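Local coordinates for probable zinc protease PqqL (Escherichia coli, PDB 6OFT), which is probably a zinc-dependent endopeptidase of the M16 family, the chain here being the first half of the periplasmic protein, at residues Q44-D47 with N48-G51; Q188-Q191 with R192-P196; L366-A369 with V370-A374. All coordinates share one frame; numbering follows the deposited sequence.

Overall arrangement
The three contacts come one after another along the chain. Interaction 1 lies in the loop between strand 31-38 and helix 52-59, the helix with two of the three predicted zinc ligands. Interaction 2 is the end of helix 183-193. Their centres are about 14 Å apart and they touch: E49 forms a salt bridge with R192, and F189 packs on E45 and E49. The loop and helix end thus meet beside the predicted zinc site, although far apart in the sequence. Interaction 3 closes helix 352-371 far from that site. Its centre is about 44 Å from that of interaction 1, on the opposite side of the chain's centre, and about 41 Å from that of interaction 2.

Interaction 1: Q44-D47 with N48-G51; sequences QEED and NELG
E45 and E49 both turn CG away from their own carbonyl carbon, chi1 -67° and -68°, and both stay extended beyond it. Each carboxylate thereby reaches a backbone N-H of the other segment. E45 OE1 accepts a bond from G51 N at 3.1 Å, with the donor above the carboxylate plane. E49 OE1 accepts a nearly straight bond from E46 N at 2.8 Å, on its anti side. Water 1 donates to the same E49 OE1 and to Q44 O. E46 to E49 form a type I beta turn, closed by E49 N to E46 O at 2.8 Å; the E49 OE1 bond spans the same two residues. The turn leads to G51, the N-cap position of helix 52-59, which carries the predicted zinc ligands H54 and H58. E45 OE2 also takes A53 N at the helix start. Replacing E45 by an alanine removes the carboxylate, which would probably leave the G51 and A53 N-H groups without this acceptor and let the loop shift against the helix start. Water 2 donates to D47 O and accepts from L50 N. Salt bridges pair D47 OD1 with R169 and E49 OE2 with R192.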
ATOM      1  N   GLN A  44       1.842 -16.626   1.682  1.00 24.93           N
ATOM      2  CA  GLN A  44       2.035 -17.997   1.194  1.00 24.92           C
ATOM      3  C   GLN A  44       2.786 -18.931   2.123  1.00 29.60           C
ATOM      4  O   GLN A  44       2.833 -20.132   1.843  1.00 31.44           O
ATOM      5  CB  GLN A  44       2.702 -17.985  -0.180  1.00 25.69           C
ATOM      6  CG  GLN A  44       1.931 -17.190  -1.229  1.00 28.68           C
ATOM      7  CD  GLN A  44       0.508 -17.655  -1.456  1.00 32.17           C
ATOM      8  OE1 GLN A  44       0.200 -18.848  -1.456  1.00 29.18           O
ATOM      9  NE2 GLN A  44      -0.391 -16.705  -1.668  1.00 22.15           N
ATOM     10  N   GLU A  45       3.359 -18.407   3.222  1.00 25.46           N
ATOM     11  CA  GLU A  45       4.112 -19.202   4.192  1.00 25.68           C
ATOM     12  C   GLU A  45       3.235 -20.251   4.875  1.00 29.84           C
ATOM     13  O   GLU A  45       2.097 -19.960   5.261  1.00 28.21           O
ATOM     14  CB  GLU A  45       4.711 -18.297   5.277  1.00 27.03           C
ATOM     15  CG  GLU A  45       5.790 -17.331   4.807  1.00 32.42           C
ATOM     16  CD  GLU A  45       6.184 -16.289   5.838  1.00 47.57           C
ATOM     17  OE1 GLU A  45       5.457 -16.121   6.845  1.00 36.76           O
ATOM     18  OE2 GLU A  45       7.236 -15.642   5.642  1.00 42.39           O
ATOM     19  N   GLU A  46       3.788 -21.464   5.065  1.00 27.47           N
ATOM     20  CA  GLU A  46       3.109 -22.533   5.801  1.00 27.60           C
ATOM     21  C   GLU A  46       3.227 -22.203   7.296  1.00 31.91           C
ATOM     22  O   GLU A  46       4.026 -21.333   7.663  1.00 29.71           O
ATOM     23  CB  GLU A  46       3.734 -23.906   5.477  1.00 29.67           C
ATOM     24  CG  GLU A  46       3.494 -24.398   4.051  1.00 38.24           C
ATOM     25  CD  GLU A  46       2.059 -24.443   3.550  1.00 62.80           C
ATOM     26  OE1 GLU A  46       1.141 -24.745   4.348  1.00 63.07           O
ATOM     27  OE2 GLU A  46       1.857 -24.178   2.343  1.00 60.57           O
ATOM     28  N   ASP A  47       2.437 -22.880   8.163  1.00 31.46           N
ATOM     29  CA  ASP A  47       2.442 -22.665   9.622  1.00 32.55           C
ATOM     30  C   ASP A  47       3.836 -22.782  10.279  1.00 36.82           C
ATOM     31  O   ASP A  47       4.093 -22.146  11.299  1.00 36.33           O
ATOM     32  CB  ASP A  47       1.429 -23.603  10.315  1.00 35.97           C
ATOM     33  CG  ASP A  47      -0.041 -23.284  10.044  1.00 50.47           C
ATOM     34  OD1 ASP A  47      -0.320 -22.281   9.336  1.00 50.46           O
ATOM     35  OD2 ASP A  47      -0.913 -24.033  10.545  1.00 55.49           O
ATOM     36  N   ASN A  48       4.736 -23.560   9.675  1.00 34.64           N
ATOM     37  CA  ASN A  48       6.095 -23.748  10.172  1.00 35.05           C
ATOM     38  C   ASN A  48       7.120 -22.861   9.420  1.00 38.57           C
ATOM     39  O   ASN A  48       8.325 -23.093   9.530  1.00 39.62           O
ATOM     40  CB  ASN A  48       6.470 -25.238  10.094  1.00 37.51           C
ATOM     41  CG  ASN A  48       6.641 -25.765   8.685  1.00 57.36           C
ATOM     42  OD1 ASN A  48       5.940 -25.373   7.748  1.00 48.33           O
ATOM     43  ND2 ASN A  48       7.585 -26.675   8.510  1.00 50.62           N
ATOM     44  N   GLU A  49       6.636 -21.849   8.664  1.00 33.50           N
ATOM     45  CA  GLU A  49       7.473 -20.945   7.864  1.00 31.26           C
ATOM     46  C   GLU A  49       7.275 -19.465   8.189  1.00 33.11           C
ATOM     47  O   GLU A  49       7.590 -18.623   7.347  1.00 32.54           O
ATOM     48  CB  GLU A  49       7.198 -21.156   6.361  1.00 32.05           C
ATOM     49  CG  GLU A  49       7.636 -22.494   5.784  1.00 35.63           C
ATOM     50  CD  GLU A  49       7.288 -22.680   4.318  1.00 43.49           C
ATOM     51  OE1 GLU A  49       6.226 -22.188   3.876  1.00 30.45           O
ATOM     52  OE2 GLU A  49       8.078 -23.333   3.604  1.00 45.22           O
ATOM     53  N   LEU A  50       6.763 -19.129   9.375  1.00 29.35           N
ATOM     54  CA  LEU A  50       6.455 -17.736   9.739  1.00 28.68           C
ATOM     55  C   LEU A  50       7.697 -16.818   9.809  1.00 30.72           C
ATOM     56  O   LEU A  50       8.489 -16.887  10.753  1.00 28.16           O
ATOM     57  CB  LEU A  50       5.608 -17.664  11.021  1.00 29.39           C
ATOM     58  CG  LEU A  50       4.360 -18.575  11.026  1.00 34.60           C
ATOM     59  CD1 LEU A  50       3.653 -18.539  12.354  1.00 35.31           C
ATOM     60  CD2 LEU A  50       3.420 -18.271   9.875  1.00 35.42           C
ATOM     61  N   GLY A  51       7.820 -15.962   8.786  1.00 27.67           N
ATOM     62  CA  GLY A  51       8.925 -15.014   8.615  1.00 26.89           C
ATOM     63  C   GLY A  51       9.998 -15.488   7.648  1.00 28.95           C
ATOM     64  O   GLY A  51      11.048 -14.850   7.513  1.00 27.44           O
TER
HETATM   65  O   HOH W   1       5.282 -21.619   1.377  1.00 25.11           O
HETATM   66  O   HOH W   2       6.590 -20.844  11.809  1.00 37.19           O

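Interaction 2: Q188-Q191 with R192-P196; sequences QFYQ and RWYQP
Y190 O receives Y194 N at 2.8 Å, the shortest polar bond of this contact. The donor is tilted from the carbonyl plane. The same oxygen also lies close to Y194 CB. One residue back F189 O accepts from W193 N, and two back Q188 O accepts from R192 N. Q195 continues the pattern with its side chain. Bent at chi2 (-49°), it folds back and brings Q195 NE2 to 2.9 Å from Q191 O. This bond lies in the carbonyl plane, on a lone pair, and is close to straight. A side-chain amide thus serves the Q191 carbonyl at the end of helix 183-193. Y194 is the first residue to leave helical geometry and is the centre of an inverse gamma turn.

Aromatic side chains pair one turn apart along this helix end. The edge of W193 points at the face of F189, with ring planes at 52°. W193 CD1 stands over the centre of the F189 ring, 3.6 Å from F189 CE1. The Y190 and Y194 rings meet obliquely instead, with their planes at 41°. Y190 CE1 comes within 3.5 Å of Y194 CD2, and Y190 CD1 lies over one face of the Y194 ring toward its rim. Their hydroxyls bond elsewhere, Y190 OH to W120 O and Y194 OH to Y98 OH.

R192 bends at chi2 and chi3, which returns its guanidinium toward the preceding turn. R192 NH1 lies 3.4 Å from Q188 CG, where the two side chains cross at a slant. The far end of R192 reaches E49 in the 44-51 loop. F189 also packs on V52, A53 and V56 of helix 52-59. Y194 touches V56 as well, near the predicted proton acceptor E57.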
ATOM      1  N   GLN A 188      14.132 -24.483   0.452  1.00 27.53           N
ATOM      2  CA  GLN A 188      12.876 -25.080  -0.010  1.00 27.91           C
ATOM      3  C   GLN A 188      11.843 -24.000  -0.399  1.00 30.79           C
ATOM      4  O   GLN A 188      11.255 -24.094  -1.480  1.00 30.81           O
ATOM      5  CB  GLN A 188      12.333 -26.033   1.068  1.00 30.27           C
ATOM      6  CG  GLN A 188      11.109 -26.854   0.670  1.00 51.57           C
ATOM      7  CD  GLN A 188      10.772 -27.962   1.661  1.00 73.56           C
ATOM      8  OE1 GLN A 188      10.094 -28.938   1.317  1.00 68.10           O
ATOM      9  NE2 GLN A 188      11.230 -27.850   2.910  1.00 64.42           N
ATOM     10  N   PHE A 189      11.643 -22.974   0.457  1.00 25.33           N
ATOM     11  CA  PHE A 189      10.710 -21.870   0.169  1.00 24.28           C
ATOM     12  C   PHE A 189      11.182 -21.129  -1.085  1.00 27.83           C
ATOM     13  O   PHE A 189      10.391 -20.894  -1.993  1.00 28.57           O
ATOM     14  CB  PHE A 189      10.628 -20.901   1.366  1.00 25.27           C
ATOM     15  CG  PHE A 189       9.641 -19.764   1.217  1.00 25.13           C
ATOM     16  CD1 PHE A 189       8.357 -19.864   1.741  1.00 26.13           C
ATOM     17  CD2 PHE A 189      10.007 -18.578   0.579  1.00 25.65           C
ATOM     18  CE1 PHE A 189       7.445 -18.808   1.611  1.00 26.29           C
ATOM     19  CE2 PHE A 189       9.096 -17.526   0.450  1.00 27.31           C
ATOM     20  CZ  PHE A 189       7.824 -17.644   0.970  1.00 25.34           C
ATOM     21  N   TYR A 190      12.477 -20.790  -1.132  1.00 23.43           N
ATOM     22  CA  TYR A 190      13.129 -20.122  -2.256  1.00 23.22           C
ATOM     23  C   TYR A 190      12.904 -20.849  -3.579  1.00 28.95           C
ATOM     24  O   TYR A 190      12.485 -20.216  -4.546  1.00 28.10           O
ATOM     25  CB  TYR A 190      14.625 -19.991  -1.964  1.00 24.12           C
ATOM     26  CG  TYR A 190      15.467 -19.400  -3.073  1.00 24.60           C
ATOM     27  CD1 TYR A 190      15.399 -18.044  -3.379  1.00 25.43           C
ATOM     28  CD2 TYR A 190      16.427 -20.170  -3.729  1.00 25.13           C
ATOM     29  CE1 TYR A 190      16.232 -17.479  -4.341  1.00 26.34           C
ATOM     30  CE2 TYR A 190      17.276 -19.610  -4.681  1.00 25.41           C
ATOM     31  CZ  TYR A 190      17.179 -18.262  -4.979  1.00 30.45           C
ATOM     32  OH  TYR A 190      18.009 -17.701  -5.921  1.00 31.64           O
ATOM     33  N   GLN A 191      13.170 -22.169  -3.633  1.00 27.42           N
ATOM     34  CA  GLN A 191      12.996 -22.937  -4.871  1.00 27.57           C
ATOM     35  C   GLN A 191      11.507 -23.151  -5.228  1.00 30.29           C
ATOM     36  O   GLN A 191      11.180 -23.257  -6.406  1.00 30.42           O
ATOM     37  CB  GLN A 191      13.798 -24.246  -4.842  1.00 29.86           C
ATOM     38  CG  GLN A 191      15.305 -23.996  -4.692  1.00 45.98           C
ATOM     39  CD  GLN A 191      16.191 -25.200  -4.911  1.00 64.15           C
ATOM     40  OE1 GLN A 191      17.155 -25.143  -5.680  1.00 61.05           O
ATOM     41  NE2 GLN A 191      15.916 -26.304  -4.229  1.00 50.81           N
ATOM     42  N   ARG A 192      10.615 -23.114  -4.228  1.00 26.30           N
ATOM     43  CA  ARG A 192       9.166 -23.240  -4.414  1.00 26.71           C
ATOM     44  C   ARG A 192       8.576 -22.007  -5.113  1.00 30.09           C
ATOM     45  O   ARG A 192       7.736 -22.153  -6.002  1.00 29.10           O
ATOM     46  CB  ARG A 192       8.467 -23.436  -3.043  1.00 26.96           C
ATOM     47  CG  ARG A 192       6.939 -23.615  -3.103  1.00 35.26           C
ATOM     48  CD  ARG A 192       6.382 -24.630  -2.101  1.00 40.65           C
ATOM     49  NE  ARG A 192       6.770 -24.336  -0.722  1.00 48.42           N
ATOM     50  CZ  ARG A 192       7.512 -25.136   0.035  1.00 66.41           C
ATOM     51  NH1 ARG A 192       7.926 -26.306  -0.432  1.00 64.45           N
ATOM     52  NH2 ARG A 192       7.833 -24.778   1.267  1.00 51.35           N
ATOM     53  N   TRP A 193       8.994 -20.795  -4.686  1.00 25.71           N
ATOM     54  CA  TRP A 193       8.412 -19.541  -5.155  1.00 24.07           C
ATOM     55  C   TRP A 193       9.275 -18.722  -6.108  1.00 26.69           C
ATOM     56  O   TRP A 193       8.719 -17.926  -6.872  1.00 26.98           O
ATOM     57  CB  TRP A 193       7.999 -18.688  -3.940  1.00 22.26           C
ATOM     58  CG  TRP A 193       7.029 -19.398  -3.037  1.00 23.67           C
ATOM     59  CD1 TRP A 193       7.301 -19.960  -1.823  1.00 26.79           C
ATOM     60  CD2 TRP A 193       5.659 -19.714  -3.329  1.00 23.77           C
ATOM     61  NE1 TRP A 193       6.173 -20.566  -1.317  1.00 26.50           N
ATOM     62  CE2 TRP A 193       5.145 -20.420  -2.214  1.00 28.04           C
ATOM     63  CE3 TRP A 193       4.801 -19.443  -4.414  1.00 24.59           C
ATOM     64  CZ2 TRP A 193       3.816 -20.869  -2.158  1.00 27.54           C
ATOM     65  CZ3 TRP A 193       3.479 -19.861  -4.339  1.00 26.10           C
ATOM     66  CH2 TRP A 193       3.000 -20.564  -3.223  1.00 27.17           C
ATOM     67  N   TYR A 194      10.616 -18.870  -6.052  1.00 22.71           N
ATOM     68  CA  TYR A 194      11.532 -18.116  -6.929  1.00 22.04           C
ATOM     69  C   TYR A 194      11.805 -18.868  -8.220  1.00 26.94           C
ATOM     70  O   TYR A 194      12.863 -19.493  -8.393  1.00 28.47           O
ATOM     71  CB  TYR A 194      12.847 -17.717  -6.217  1.00 21.98           C
ATOM     72  CG  TYR A 194      12.715 -16.622  -5.183  1.00 21.43           C
ATOM     73  CD1 TYR A 194      11.895 -16.782  -4.067  1.00 23.15           C
ATOM     74  CD2 TYR A 194      13.496 -15.470  -5.258  1.00 21.86           C
ATOM     75  CE1 TYR A 194      11.796 -15.788  -3.093  1.00 24.39           C
ATOM     76  CE2 TYR A 194      13.446 -14.493  -4.263  1.00 22.16           C
ATOM     77  CZ  TYR A 194      12.594 -14.657  -3.182  1.00 29.10           C
ATOM     78  OH  TYR A 194      12.514 -13.683  -2.220  1.00 27.22           O
ATOM     79  N   GLN A 195      10.810 -18.847  -9.104  1.00 23.63           N
ATOM     80  CA  GLN A 195      10.840 -19.456 -10.438  1.00 23.95           C
ATOM     81  C   GLN A 195      10.347 -18.394 -11.426  1.00 26.97           C
ATOM     82  O   GLN A 195       9.596 -17.520 -10.980  1.00 24.88           O
ATOM     83  CB  GLN A 195      10.032 -20.776 -10.495  1.00 25.50           C
ATOM     84  CG  GLN A 195      10.615 -21.930  -9.617  1.00 26.31           C
ATOM     85  CD  GLN A 195      12.106 -22.223  -9.770  1.00 35.28           C
ATOM     86  OE1 GLN A 195      12.738 -21.893 -10.766  1.00 33.85           O
ATOM     87  NE2 GLN A 195      12.718 -22.864  -8.779  1.00 23.62           N
ATOM     88  N   PRO A 196      10.822 -18.384 -12.711  1.00 22.41           N
ATOM     89  CA  PRO A 196      10.518 -17.259 -13.618  1.00 22.14           C
ATOM     90  C   PRO A 196       9.067 -16.844 -13.809  1.00 26.26           C
ATOM     91  O   PRO A 196       8.835 -15.651 -13.897  1.00 26.07           O
ATOM     92  CB  PRO A 196      11.138 -17.700 -14.953  1.00 23.71           C
ATOM     93  CG  PRO A 196      12.267 -18.535 -14.551  1.00 27.92           C
ATOM     94  CD  PRO A 196      11.790 -19.306 -13.344  1.00 23.83           C
TER

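Interaction 3: L366-A369 with V370-A374; sequences LKNA and VDQQA. With PO4 (phosphate ion), chain D.
The C-terminal end of helix 352-371 carries this contact, where the last helical turn gives way to a short 3-10 segment. Q372 is the first residue to leave helical geometry. Its backbone still closes the turn: Q372 N donates to N368 O at 2.9 Å. Before it, D371 N reaches K367 O at 3.3 Å in a fairly straight bond, and V370 N bonds to L366 O. V370 N also makes a weak bond to K367 O, so the K367 carbonyl receives two donors.

The side chains of N368 and Q372 meet over that last turn. N368 has CG anti to its own N (chi1 -171°), which carries its amide forward to the Q372 side chain, and the extended Q372 chain crosses it at a slant. Their amide planes stand 58° apart. Q372 NE2 lies 2.9 Å from N368 OD1, but the angle is too poor for a hydrogen bond. The Q372 CG methylene rests 3.4 Å from N368 O. V370 CG2 touches L366 O at 3.3 Å, and the D371 carboxylate carbon approaches K367 O. K367 NZ and D371 OD2 carry opposite charges but remain 5.6 Å apart, which suggests only a weak mutual attraction.

Q373 points its amide the other way, toward a phosphate ion probably taken from the crystallisation liquor. Q373 NE2 donates to phosphate O2 at 2.8 Å, with an N-H...O angle of 164°. H25 and R376 also hydrogen-bond this ion.

The contact lies at the surface, away from the predicted zinc site. One side of the helix end rests on helix 398-408: L366 packs on Y402 and S405, V370 on E399, and Q373 on P398 at its start.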
ATOM      1  N   LEU A 366      -5.366  16.835 -12.831  1.00 28.95           N
ATOM      2  CA  LEU A 366      -5.130  15.779 -13.809  1.00 27.79           C
ATOM      3  C   LEU A 366      -4.597  16.320 -15.111  1.00 31.53           C
ATOM      4  O   LEU A 366      -3.666  15.727 -15.672  1.00 30.49           O
ATOM      5  CB  LEU A 366      -6.370  14.887 -14.017  1.00 27.14           C
ATOM      6  CG  LEU A 366      -6.721  13.969 -12.854  1.00 30.52           C
ATOM      7  CD1 LEU A 366      -8.043  13.306 -13.073  1.00 30.62           C
ATOM      8  CD2 LEU A 366      -5.618  12.927 -12.594  1.00 31.59           C
ATOM      9  N   LYS A 367      -5.141  17.473 -15.561  1.00 28.31           N
ATOM     10  CA  LYS A 367      -4.707  18.165 -16.772  1.00 29.32           C
ATOM     11  C   LYS A 367      -3.253  18.643 -16.597  1.00 33.26           C
ATOM     12  O   LYS A 367      -2.437  18.453 -17.503  1.00 32.31           O
ATOM     13  CB  LYS A 367      -5.635  19.348 -17.103  1.00 32.99           C
ATOM     14  CG  LYS A 367      -5.355  19.981 -18.464  1.00 43.87           C
ATOM     15  CD  LYS A 367      -6.105  21.293 -18.655  1.00 52.77           C
ATOM     16  CE  LYS A 367      -5.638  22.052 -19.878  1.00 64.68           C
ATOM     17  NZ  LYS A 367      -6.138  21.445 -21.140  1.00 74.25           N
ATOM     18  N   ASN A 368      -2.931  19.234 -15.428  1.00 30.45           N
ATOM     19  CA  ASN A 368      -1.573  19.695 -15.136  1.00 31.58           C
ATOM     20  C   ASN A 368      -0.602  18.496 -15.007  1.00 33.93           C
ATOM     21  O   ASN A 368       0.556  18.627 -15.398  1.00 33.21           O
ATOM     22  CB  ASN A 368      -1.539  20.588 -13.890  1.00 36.23           C
ATOM     23  CG  ASN A 368      -0.207  21.269 -13.650  1.00 69.54           C
ATOM     24  OD1 ASN A 368       0.450  21.045 -12.625  1.00 67.40           O
ATOM     25  ND2 ASN A 368       0.223  22.118 -14.585  1.00 61.60           N
ATOM     26  N   ALA A 369      -1.095  17.323 -14.529  1.00 29.28           N
ATOM     27  CA  ALA A 369      -0.297  16.090 -14.418  1.00 28.78           C
ATOM     28  C   ALA A 369       0.108  15.589 -15.809  1.00 32.13           C
ATOM     29  O   ALA A 369       1.191  15.041 -15.950  1.00 33.43           O
ATOM     30  CB  ALA A 369      -1.065  15.007 -13.663  1.00 28.83           C
ATOM     31  N   VAL A 370      -0.731  15.807 -16.838  1.00 27.77           N
ATOM     32  CA  VAL A 370      -0.388  15.430 -18.214  1.00 27.28           C
ATOM     33  C   VAL A 370       0.748  16.349 -18.693  1.00 33.78           C
ATOM     34  O   VAL A 370       1.743  15.863 -19.219  1.00 33.97           O
ATOM     35  CB  VAL A 370      -1.600  15.461 -19.191  1.00 30.47           C
ATOM     36  CG1 VAL A 370      -1.191  15.006 -20.594  1.00 30.60           C
ATOM     37  CG2 VAL A 370      -2.754  14.608 -18.676  1.00 29.33           C
ATOM     38  N   ASP A 371       0.598  17.666 -18.484  1.00 32.05           N
ATOM     39  CA  ASP A 371       1.569  18.683 -18.892  1.00 32.68           C
ATOM     40  C   ASP A 371       2.931  18.514 -18.224  1.00 34.85           C
ATOM     41  O   ASP A 371       3.958  18.739 -18.867  1.00 33.95           O
ATOM     42  CB  ASP A 371       1.017  20.091 -18.617  1.00 35.58           C
ATOM     43  CG  ASP A 371      -0.242  20.459 -19.390  1.00 54.02           C
ATOM     44  OD1 ASP A 371      -0.517  19.810 -20.436  1.00 55.60           O
ATOM     45  OD2 ASP A 371      -0.948  21.406 -18.959  1.00 61.16           O
ATOM     46  N   GLN A 372       2.934  18.120 -16.943  1.00 30.87           N
ATOM     47  CA  GLN A 372       4.150  17.945 -16.149  1.00 30.59           C
ATOM     48  C   GLN A 372       4.601  16.480 -15.982  1.00 31.53           C
ATOM     49  O   GLN A 372       5.422  16.209 -15.102  1.00 30.66           O
ATOM     50  CB  GLN A 372       3.973  18.610 -14.766  1.00 32.31           C
ATOM     51  CG  GLN A 372       3.577  20.099 -14.817  1.00 47.68           C
ATOM     52  CD  GLN A 372       3.484  20.760 -13.455  1.00 74.63           C
ATOM     53  OE1 GLN A 372       3.701  21.971 -13.322  1.00 76.96           O
ATOM     54  NE2 GLN A 372       3.147  20.002 -12.411  1.00 61.96           N
ATOM     55  N   GLN A 373       4.107  15.544 -16.824  1.00 26.86           N
ATOM     56  CA  GLN A 373       4.445  14.113 -16.679  1.00 25.90           C
ATOM     57  C   GLN A 373       5.931  13.783 -16.813  1.00 28.72           C
ATOM     58  O   GLN A 373       6.395  12.857 -16.147  1.00 27.51           O
ATOM     59  CB  GLN A 373       3.608  13.192 -17.578  1.00 27.19           C
ATOM     60  CG  GLN A 373       3.899  13.215 -19.078  1.00 34.19           C
ATOM     61  CD  GLN A 373       3.132  12.071 -19.704  1.00 45.67           C
ATOM     62  OE1 GLN A 373       1.925  12.142 -19.858  1.00 30.50           O
ATOM     63  NE2 GLN A 373       3.797  10.957 -20.020  1.00 41.83           N
ATOM     64  N   ALA A 374       6.686  14.549 -17.610  1.00 25.80           N
ATOM     65  CA  ALA A 374       8.126  14.305 -17.760  1.00 25.48           C
ATOM     66  C   ALA A 374       8.912  14.541 -16.451  1.00 28.19           C
ATOM     67  O   ALA A 374       9.990  13.975 -16.277  1.00 27.69           O
ATOM     68  CB  ALA A 374       8.691  15.164 -18.887  1.00 26.50           C
TER
HETATM   69  P   PO4 D1002       7.875  10.292 -19.537  1.00 41.27           P
HETATM   70  O1  PO4 D1002       7.637   9.900 -18.066  1.00 38.42           O
HETATM   71  O2  PO4 D1002       6.596  11.102 -20.057  1.00 42.84           O
HETATM   72  O3  PO4 D1002       9.182  11.203 -19.701  1.00 40.19           O
HETATM   73  O4  PO4 D1002       8.035   8.944 -20.383  1.00 41.59           O